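PDB 6HOX: binding domain (Hc) of Paraclostridial Mosquitocidal Protein 1 from Paraclostridium bifermentans, which forms the receptor-binding region of the heavy chain of a botulinum-like neurotoxin that specifically targets Anopheles mosquitoes, and probably directs the toxin to host nerve cells. Local coordinates for residues Ser71-Gln76 and Ile205-Glu210; Asp88-Phe93 and Arg229-Ser234; Glu258-Tyr263 and Lys318-Asn323. All blocks are in the same frame, centred on the assembly; numbering follows the deposited sequence.

Contacts 1 and 2 both lie in the N-terminal receptor-binding subdomain, of the concanavalin-like class. Contact 3 lies in the C-terminal, trefoil-type subdomain. The centres of contacts 1 and 2 are about 22 Å apart, and their nearest atoms about 7 Å, so they do not touch. Their segments alternate along the chain. F224 and L221 of strand 218-227 both touch F207 of contact 1 and F93 of the strand in contact 2. Contact 3 lies later in the chain. Its centre is about 38 Å from that of contact 1 and about 39 Å from that of contact 2. Contacts 2 and 3 lie on opposite sides of the chain's centre.

Contact 1. Residues Ser71-Gln76 and Ile205-Glu210; sequences SSIIVQ and IIFKLE
S71 meets K208 just before strand 73-75. The carbonyl O of S71 lies 3.7 Å from K208 CG. A water is hydrogen-bonded to both S71 O and L209 N, and so bridges the segments where the second one turns a corner. At S72, CB packs on the K208 chain, 3.8 Å from K208 CG. K208 CG stands anti to its own backbone N (chi1 -172°), which sets it beside S72. Farther out, K208 NZ forms salt bridges with E210 and with E69, while S71 OG bonds to N66 N.

I73 and F207 are a hydrogen-bonded antiparallel pair. The bond from F207 N to I73 O is 2.7 Å. That same carbonyl oxygen sits in the ring plane of F207, at the edge, 3.6 Å from F207 CD1. I74 and I206 follow as a non-hydrogen-bonded pair on the other face. They lie side by side, and I206 CD1 nestles against the I74 branches, 3.6 Å from I74 CD1. The chi2 of I206, -70°, bends CD1 into that place.

V75 returns to the F207 face. It exchanges two backbone bonds with I205, with V75 N 2.9 Å from I205 O. V75 CG2 touches F207 CE1 at 3.7 Å. Inward of this layer, V75 packs on F27 and F207 packs on L29.

Strand 46-48 flanks strand 73-75 on its other side. The result is a small antiparallel sheet with an apolar inner face, part of the concanavalin-like beta-sandwich of this subdomain.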
loop_
_atom_site.group_PDB
_atom_site.type_symbol
_atom_site.label_atom_id
_atom_site.label_comp_id
_atom_site.label_asym_id
_atom_site.label_seq_id
_atom_site.Cartn_x
_atom_site.Cartn_y
_atom_site.Cartn_z
ATOM N N SER A 71 3.554 -0.366 24.395
ATOM C CA SER A 71 3.190 -0.805 23.062
ATOM C C SER A 71 4.276 -1.740 22.522
ATOM O O SER A 71 5.104 -1.342 21.707
ATOM C CB SER A 71 2.943 0.388 22.164
ATOM O OG SER A 71 2.107 0.026 21.072
ATOM N N SER A 72 4.252 -2.991 22.978
ATOM C CA SER A 72 5.218 -3.981 22.567
ATOM C C SER A 72 4.605 -5.378 22.647
ATOM O O SER A 72 3.648 -5.594 23.414
ATOM C CB SER A 72 6.447 -3.912 23.415
ATOM O OG SER A 72 6.152 -4.375 24.726
ATOM N N ILE A 73 5.171 -6.295 21.843
ATOM C CA ILE A 73 4.902 -7.706 21.854
ATOM C C ILE A 73 6.242 -8.436 22.012
ATOM O O ILE A 73 7.205 -8.169 21.280
ATOM C CB ILE A 73 4.171 -8.168 20.578
ATOM C CG1 ILE A 73 2.944 -7.321 20.275
ATOM C CG2 ILE A 73 3.803 -9.647 20.648
ATOM C CD1 ILE A 73 2.365 -7.576 18.899
ATOM N N ILE A 74 6.283 -9.349 22.985
ATOM C CA ILE A 74 7.439 -10.152 23.314
ATOM C C ILE A 74 7.110 -11.612 23.021
ATOM O O ILE A 74 6.108 -12.154 23.489
ATOM C CB ILE A 74 7.813 -9.932 24.792
ATOM C CG1 ILE A 74 7.976 -8.433 25.074
ATOM C CG2 ILE A 74 9.026 -10.773 25.181
ATOM C CD1 ILE A 74 8.837 -8.072 26.263
ATOM N N VAL A 75 7.975 -12.245 22.236
ATOM C CA VAL A 75 7.817 -13.612 21.844
ATOM C C VAL A 75 9.063 -14.356 22.308
ATOM O O VAL A 75 10.165 -14.080 21.822
ATOM C CB VAL A 75 7.632 -13.720 20.323
ATOM C CG1 VAL A 75 7.339 -15.153 19.899
ATOM C CG2 VAL A 75 6.554 -12.758 19.824
ATOM N N GLN A 76 8.879 -15.270 23.267
ATOM C CA GLN A 76 9.916 -16.204 23.668
ATOM C C GLN A 76 10.141 -17.162 22.498
ATOM O O GLN A 76 9.189 -17.645 21.901
ATOM C CB GLN A 76 9.523 -16.984 24.932
ATOM C CG GLN A 76 9.354 -16.130 26.181
ATOM C CD GLN A 76 10.526 -15.217 26.451
ATOM O OE1 GLN A 76 11.686 -15.641 26.491
ATOM N NE2 GLN A 76 10.224 -13.939 26.632
ATOM N N ILE A 205 12.126 -12.340 20.740
ATOM C CA ILE A 205 11.839 -11.384 19.648
ATOM C C ILE A 205 10.926 -10.285 20.211
ATOM O O ILE A 205 9.867 -10.600 20.769
ATOM C CB ILE A 205 11.177 -12.093 18.449
ATOM C CG1 ILE A 205 11.960 -13.328 17.991
ATOM C CG2 ILE A 205 10.945 -11.113 17.305
ATOM C CD1 ILE A 205 11.193 -14.237 17.065
ATOM N N ILE A 206 11.349 -9.020 20.092
ATOM C CA ILE A 206 10.600 -7.884 20.648
ATOM C C ILE A 206 10.079 -7.052 19.479
ATOM O O ILE A 206 10.888 -6.538 18.689
ATOM C CB ILE A 206 11.452 -6.990 21.578
ATOM C CG1 ILE A 206 12.198 -7.784 22.649
ATOM C CG2 ILE A 206 10.586 -5.909 22.196
ATOM C CD1 ILE A 206 11.291 -8.369 23.692
ATOM N N PHE A 207 8.748 -6.938 19.390
ATOM C CA PHE A 207 8.076 -6.072 18.426
ATOM C C PHE A 207 7.762 -4.762 19.136
ATOM O O PHE A 207 6.897 -4.727 20.018
ATOM C CB PHE A 207 6.797 -6.724 17.907
ATOM C CG PHE A 207 6.994 -8.017 17.163
ATOM C CD1 PHE A 207 7.233 -9.201 17.844
ATOM C CD2 PHE A 207 6.936 -8.057 15.779
ATOM C CE1 PHE A 207 7.424 -10.384 17.158
ATOM C CE2 PHE A 207 7.157 -9.240 15.095
ATOM C CZ PHE A 207 7.397 -10.403 15.788
ATOM N N LYS A 208 8.479 -3.697 18.768
ATOM C CA LYS A 208 8.423 -2.427 19.484
ATOM C C LYS A 208 9.264 -1.381 18.763
ATOM O O LYS A 208 10.396 -1.685 18.361
ATOM C CB LYS A 208 9.011 -2.580 20.887
ATOM C CG LYS A 208 8.830 -1.383 21.801
ATOM C CD LYS A 208 9.525 -1.563 23.130
ATOM C CE LYS A 208 9.168 -0.476 24.123
ATOM N NZ LYS A 208 9.655 0.854 23.686
ATOM N N LEU A 209 8.712 -0.166 18.651
ATOM C CA LEU A 209 9.478 1.012 18.245
ATOM C C LEU A 209 10.451 1.370 19.373
ATOM O O LEU A 209 10.005 1.696 20.468
ATOM C CB LEU A 209 8.534 2.187 17.968
ATOM C CG LEU A 209 7.813 2.150 16.625
ATOM C CD1 LEU A 209 6.636 3.107 16.619
ATOM C CD2 LEU A 209 8.778 2.479 15.495
ATOM N N GLU A 210 11.758 1.277 19.101
ATOM C CA GLU A 210 12.778 1.556 20.111
ATOM C C GLU A 210 13.872 2.421 19.499
ATOM O O GLU A 210 14.546 1.972 18.594
ATOM C CB GLU A 210 13.359 0.247 20.650
ATOM C CG GLU A 210 14.210 0.422 21.895
ATOM C CD GLU A 210 13.422 0.972 23.073
ATOM O OE1 GLU A 210 12.491 0.287 23.546
ATOM O OE2 GLU A 210 13.697 2.106 23.465
HETATM O O HOH W 1 6.180 0.305 19.959
#

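Contact 2. Residues Asp88-Phe93 and Arg229-Ser234; sequences DFTISF and RALNES
T90 makes the central bonds of this contact, to R229 and L231. Its hydroxyl donates to R229 O, with T90 OG1 2.7 Å from that oxygen. T90 OG1 lies in the carbonyl plane, on a lone pair of R229 O. The same T90 OG1 accepts from L231 N at 3.0 Å, with an angle of 157° at the hydrogen. Two bonds on one oxygen therefore span A230. T90 OG1 is anti to its own carbonyl carbon (chi1 -61°), and this turns it to the R229-L231 backbone. The other branch, T90 CG2, touches L231 CD1 at 4.0 Å, where the two side chains cross at about a right angle.

Next to these bonds, D88 CB rests on A230, 3.9 Å from A230 CB. R229 O also lies 3.3 Å from the carbonyl carbon of F89. F89 itself points its CB away.

Farther out, L231 CD2 lies over one face of the R229 guanidinium, 3.7 Å above its plane and toward the rim. Helix 233-241 backs both residues: R229 NH2 forms a salt bridge with E235, and L231 packs on V236 and L239. N232 is the N-cap of that helix. Its side chain caps a backbone N of the first turn, and the E235 side chain bonds back to N232 N, consistent with a capping box. On the strand side, T90 is fixed by backbone bonding to Y227.

The chemistry is that of a buried hydroxyl used as both donor and acceptor. It satisfies one C=O and one N-H, on either side of A230.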
loop_
_atom_site.group_PDB
_atom_site.type_symbol
_atom_site.label_atom_id
_atom_site.label_comp_id
_atom_site.label_asym_id
_atom_site.label_seq_id
_atom_site.Cartn_x
_atom_site.Cartn_y
_atom_site.Cartn_z
ATOM N N ASP A 88 18.430 -22.414 7.625
ATOM C CA ASP A 88 17.906 -21.404 6.693
ATOM C C ASP A 88 16.580 -20.863 7.253
ATOM O O ASP A 88 15.871 -21.565 7.958
ATOM C CB ASP A 88 17.696 -21.990 5.295
ATOM C CG ASP A 88 18.952 -22.555 4.653
ATOM O OD1 ASP A 88 20.070 -22.169 5.078
ATOM O OD2 ASP A 88 18.806 -23.390 3.734
ATOM N N PHE A 89 16.232 -19.615 6.939
ATOM C CA PHE A 89 14.907 -19.125 7.338
ATOM C C PHE A 89 14.462 -17.980 6.422
ATOM O O PHE A 89 15.271 -17.418 5.662
ATOM C CB PHE A 89 14.883 -18.726 8.815
ATOM C CG PHE A 89 15.793 -17.586 9.188
ATOM C CD1 PHE A 89 17.115 -17.821 9.536
ATOM C CD2 PHE A 89 15.329 -16.282 9.194
ATOM C CE1 PHE A 89 17.953 -16.771 9.880
ATOM C CE2 PHE A 89 16.165 -15.234 9.542
ATOM C CZ PHE A 89 17.480 -15.481 9.884
ATOM N N THR A 90 13.153 -17.702 6.486
ATOM C CA THR A 90 12.526 -16.577 5.840
ATOM C C THR A 90 11.661 -15.831 6.864
ATOM O O THR A 90 10.988 -16.452 7.702
ATOM C CB THR A 90 11.699 -17.029 4.630
ATOM O OG1 THR A 90 12.623 -17.653 3.737
ATOM C CG2 THR A 90 10.981 -15.892 3.932
ATOM N N ILE A 91 11.758 -14.501 6.812
ATOM C CA ILE A 91 10.889 -13.594 7.495
ATOM C C ILE A 91 10.085 -12.842 6.423
ATOM O O ILE A 91 10.673 -12.295 5.493
ATOM C CB ILE A 91 11.701 -12.643 8.402
ATOM C CG1 ILE A 91 12.314 -13.387 9.592
ATOM C CG2 ILE A 91 10.846 -11.467 8.868
ATOM C CD1 ILE A 91 13.248 -12.550 10.447
ATOM N N SER A 92 8.758 -12.811 6.576
ATOM C CA SER A 92 7.867 -11.976 5.741
ATOM C C SER A 92 6.878 -11.204 6.623
ATOM O O SER A 92 6.577 -11.603 7.744
ATOM C CB SER A 92 7.164 -12.778 4.668
ATOM O OG SER A 92 6.180 -13.666 5.183
ATOM N N PHE A 93 6.417 -10.057 6.120
ATOM C CA PHE A 93 5.440 -9.249 6.839
ATOM C C PHE A 93 4.896 -8.132 5.946
ATOM O O PHE A 93 5.589 -7.591 5.019
ATOM C CB PHE A 93 6.048 -8.642 8.112
ATOM C CG PHE A 93 7.282 -7.794 7.916
ATOM C CD1 PHE A 93 8.542 -8.373 7.877
ATOM C CD2 PHE A 93 7.192 -6.420 7.814
ATOM C CE1 PHE A 93 9.678 -7.605 7.694
ATOM C CE2 PHE A 93 8.331 -5.647 7.671
ATOM C CZ PHE A 93 9.571 -6.241 7.593
ATOM N N ARG A 229 12.670 -22.351 6.173
ATOM C CA ARG A 229 13.408 -22.537 4.937
ATOM C C ARG A 229 13.640 -21.153 4.321
ATOM O O ARG A 229 12.900 -20.216 4.625
ATOM C CB ARG A 229 12.588 -23.436 3.999
ATOM C CG ARG A 229 13.325 -23.889 2.750
ATOM C CD ARG A 229 12.587 -24.999 2.025
ATOM N NE ARG A 229 11.260 -24.589 1.583
ATOM C CZ ARG A 229 11.009 -23.918 0.465
ATOM N NH1 ARG A 229 11.998 -23.371 -0.221
ATOM N NH2 ARG A 229 9.767 -23.799 0.034
ATOM N N ALA A 230 14.662 -21.043 3.469
ATOM C CA ALA A 230 14.921 -19.850 2.669
ATOM C C ALA A 230 14.147 -19.969 1.358
ATOM O O ALA A 230 14.492 -20.807 0.552
ATOM C CB ALA A 230 16.395 -19.711 2.389
ATOM N N LEU A 231 13.114 -19.144 1.154
ATOM C CA LEU A 231 12.322 -19.256 -0.056
ATOM C C LEU A 231 13.166 -18.759 -1.232
ATOM O O LEU A 231 13.975 -17.829 -1.083
ATOM C CB LEU A 231 11.028 -18.444 0.052
ATOM C CG LEU A 231 10.115 -18.715 1.245
ATOM C CD1 LEU A 231 8.882 -17.829 1.173
ATOM C CD2 LEU A 231 9.700 -20.173 1.313
ATOM N N ASN A 232 12.981 -19.384 -2.401
ATOM C CA ASN A 232 13.626 -18.926 -3.616
ATOM C C ASN A 232 12.787 -17.775 -4.202
ATOM O O ASN A 232 11.697 -17.469 -3.710
ATOM C CB ASN A 232 13.919 -20.081 -4.583
ATOM C CG ASN A 232 12.685 -20.714 -5.191
ATOM O OD1 ASN A 232 11.681 -20.041 -5.438
ATOM N ND2 ASN A 232 12.762 -22.008 -5.442
ATOM N N GLU A 233 13.349 -17.125 -5.227
ATOM C CA GLU A 233 12.802 -15.922 -5.836
ATOM C C GLU A 233 11.366 -16.192 -6.329
ATOM O O GLU A 233 10.470 -15.322 -6.168
ATOM C CB GLU A 233 13.782 -15.427 -6.907
ATOM C CG GLU A 233 13.467 -14.040 -7.433
ATOM C CD GLU A 233 14.542 -13.403 -8.302
ATOM O OE1 GLU A 233 15.622 -14.006 -8.429
ATOM O OE2 GLU A 233 14.288 -12.312 -8.869
ATOM N N SER A 234 11.129 -17.383 -6.894
ATOM C CA SER A 234 9.792 -17.759 -7.433
ATOM C C SER A 234 8.785 -17.976 -6.300
ATOM O O SER A 234 7.602 -17.655 -6.432
ATOM C CB SER A 234 9.859 -18.984 -8.300
ATOM O OG SER A 234 10.684 -18.745 -9.421
#

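Contact 3. Residues Glu258-Tyr263 and Lys318-Asn323; sequences EYNKSY and KIINKN
In the C-terminal beta-trefoil subdomain, the loop E258-S262 leads into strand 263-267 and lies against the end of strand 316-320, with Y259 set on I319 and N321. The two strands pair antiparallel, and the loop extends that pairing irregularly. N260 N donates to I319 O at 2.9 Å. A water bridges the loop and the strand next to this bond. It accepts from K261 N and I319 N and donates to E258 O.

The Y259 ring turns its edge to the I319 carbonyl, with I319 C in its plane. Y259 CE1 also touches I319 CG2 at 3.8 Å, and the two side chains cross at about a right angle. At the phenol end, N321 ND2 donates to Y259 OH at 3.1 Å, with an angle of 169° at the hydrogen. N321 CG is anti to the backbone N (chi1 173°), which places it beside the phenol. The oxygen lies close to the N321 amide plane. D333 is a second hydrogen-bond partner of this hydroxyl. The other end of the amide is also held: N321 OD1 accepts from N323 N, an Asx turn.

On the outer side, K318 runs extended beside N260. K318 CE passes 3.6 Å from S262 OG, and K318 NZ makes a weak bond of 3.5 Å to N260 OD1.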
loop_
_atom_site.group_PDB
_atom_site.type_symbol
_atom_site.label_atom_id
_atom_site.label_comp_id
_atom_site.label_asym_id
_atom_site.label_seq_id
_atom_site.Cartn_x
_atom_site.Cartn_y
_atom_site.Cartn_z
ATOM N N GLU A 258 -14.123 0.314 -1.018
ATOM C CA GLU A 258 -15.477 0.166 -0.437
ATOM C C GLU A 258 -16.513 1.024 -1.159
ATOM O O GLU A 258 -16.194 2.077 -1.692
ATOM C CB GLU A 258 -15.513 0.576 1.033
ATOM C CG GLU A 258 -14.583 -0.236 1.923
ATOM C CD GLU A 258 -14.636 0.190 3.382
ATOM O OE1 GLU A 258 -15.686 0.757 3.805
ATOM O OE2 GLU A 258 -13.636 -0.049 4.095
ATOM N N TYR A 259 -17.768 0.577 -1.059
ATOM C CA TYR A 259 -18.931 1.330 -1.460
ATOM C C TYR A 259 -19.325 2.299 -0.348
ATOM O O TYR A 259 -19.089 2.044 0.825
ATOM C CB TYR A 259 -20.117 0.407 -1.750
ATOM C CG TYR A 259 -19.978 -0.422 -2.995
ATOM C CD1 TYR A 259 -19.973 0.190 -4.233
ATOM C CD2 TYR A 259 -19.869 -1.809 -2.946
ATOM C CE1 TYR A 259 -19.850 -0.541 -5.400
ATOM C CE2 TYR A 259 -19.732 -2.555 -4.111
ATOM C CZ TYR A 259 -19.729 -1.915 -5.341
ATOM O OH TYR A 259 -19.656 -2.607 -6.515
ATOM N N ASN A 260 -19.932 3.416 -0.759
ATOM C CA ASN A 260 -20.547 4.361 0.153
ATOM C C ASN A 260 -19.497 4.925 1.119
ATOM O O ASN A 260 -19.813 5.231 2.265
ATOM C CB ASN A 260 -21.719 3.713 0.903
ATOM C CG ASN A 260 -22.571 4.717 1.643
ATOM O OD1 ASN A 260 -22.829 5.801 1.127
ATOM N ND2 ASN A 260 -22.963 4.392 2.868
ATOM N N LYS A 261 -18.271 5.125 0.627
ATOM C CA LYS A 261 -17.185 5.668 1.418
ATOM C C LYS A 261 -16.554 6.850 0.679
ATOM O O LYS A 261 -16.204 6.728 -0.517
ATOM C CB LYS A 261 -16.155 4.578 1.684
ATOM C CG LYS A 261 -14.881 5.029 2.383
ATOM C CD LYS A 261 -13.932 3.876 2.602
ATOM C CE LYS A 261 -12.621 4.313 3.202
ATOM N NZ LYS A 261 -11.953 3.190 3.890
ATOM N N SER A 262 -16.428 7.987 1.388
ATOM C CA SER A 262 -15.902 9.228 0.798
ATOM C C SER A 262 -14.435 9.050 0.403
ATOM O O SER A 262 -13.602 8.681 1.229
ATOM C CB SER A 262 -16.051 10.418 1.706
ATOM O OG SER A 262 -17.361 10.927 1.598
ATOM N N TYR A 263 -14.148 9.369 -0.857
ATOM C CA TYR A 263 -12.825 9.209 -1.422
ATOM C C TYR A 263 -12.443 10.471 -2.197
ATOM O O TYR A 263 -13.292 11.158 -2.738
ATOM C CB TYR A 263 -12.759 8.038 -2.410
ATOM C CG TYR A 263 -12.758 6.646 -1.834
ATOM C CD1 TYR A 263 -11.834 6.248 -0.874
ATOM C CD2 TYR A 263 -13.640 5.693 -2.316
ATOM C CE1 TYR A 263 -11.817 4.946 -0.390
ATOM C CE2 TYR A 263 -13.660 4.398 -1.816
ATOM C CZ TYR A 263 -12.730 4.015 -0.865
ATOM O OH TYR A 263 -12.753 2.739 -0.385
ATOM N N LYS A 318 -18.161 9.146 -3.874
ATOM C CA LYS A 318 -18.508 7.854 -3.322
ATOM C C LYS A 318 -18.868 6.933 -4.476
ATOM O O LYS A 318 -19.519 7.391 -5.451
ATOM C CB LYS A 318 -19.733 7.945 -2.410
ATOM C CG LYS A 318 -19.470 8.544 -1.045
ATOM C CD LYS A 318 -20.656 8.432 -0.124
ATOM C CE LYS A 318 -20.351 8.924 1.273
ATOM N NZ LYS A 318 -21.573 8.915 2.104
ATOM N N ILE A 319 -18.488 5.657 -4.344
ATOM C CA ILE A 319 -18.831 4.607 -5.304
ATOM C C ILE A 319 -20.129 3.974 -4.797
ATOM O O ILE A 319 -20.219 3.576 -3.649
ATOM C CB ILE A 319 -17.687 3.572 -5.450
ATOM C CG1 ILE A 319 -16.326 4.227 -5.704
ATOM C CG2 ILE A 319 -18.028 2.552 -6.523
ATOM C CD1 ILE A 319 -15.134 3.294 -5.547
ATOM N N ILE A 320 -21.144 3.919 -5.658
ATOM C CA ILE A 320 -22.477 3.495 -5.273
ATOM C C ILE A 320 -22.943 2.377 -6.212
ATOM O O ILE A 320 -22.740 2.433 -7.420
ATOM C CB ILE A 320 -23.444 4.690 -5.305
ATOM C CG1 ILE A 320 -22.985 5.803 -4.361
ATOM C CG2 ILE A 320 -24.867 4.245 -4.985
ATOM C CD1 ILE A 320 -23.070 5.431 -2.921
ATOM N N ASN A 321 -23.592 1.373 -5.626
ATOM C CA ASN A 321 -24.110 0.228 -6.348
ATOM C C ASN A 321 -25.236 -0.350 -5.501
ATOM O O ASN A 321 -24.973 -0.949 -4.466
ATOM C CB ASN A 321 -23.007 -0.802 -6.619
ATOM C CG ASN A 321 -23.486 -2.106 -7.225
ATOM O OD1 ASN A 321 -24.632 -2.216 -7.662
ATOM N ND2 ASN A 321 -22.602 -3.095 -7.279
ATOM N N LYS A 322 -26.480 -0.134 -5.935
ATOM C CA LYS A 322 -27.640 -0.580 -5.168
ATOM C C LYS A 322 -27.760 -2.114 -5.225
ATOM O O LYS A 322 -28.543 -2.668 -4.489
ATOM C CB LYS A 322 -28.906 0.141 -5.649
ATOM C CG LYS A 322 -29.541 -0.401 -6.922
ATOM C CD LYS A 322 -30.634 0.499 -7.486
ATOM C CE LYS A 322 -30.098 1.757 -8.144
ATOM N NZ LYS A 322 -29.300 1.470 -9.364
ATOM N N ASN A 323 -26.979 -2.792 -6.080
ATOM C CA ASN A 323 -26.931 -4.259 -6.091
ATOM C C ASN A 323 -25.673 -4.776 -5.385
ATOM O O ASN A 323 -25.279 -5.914 -5.601
ATOM C CB ASN A 323 -26.964 -4.855 -7.502
ATOM C CG ASN A 323 -28.225 -4.524 -8.270
ATOM O OD1 ASN A 323 -29.299 -4.366 -7.693
ATOM N ND2 ASN A 323 -28.093 -4.397 -9.579
HETATM O O HOH W 2 -17.150 4.734 -2.029
#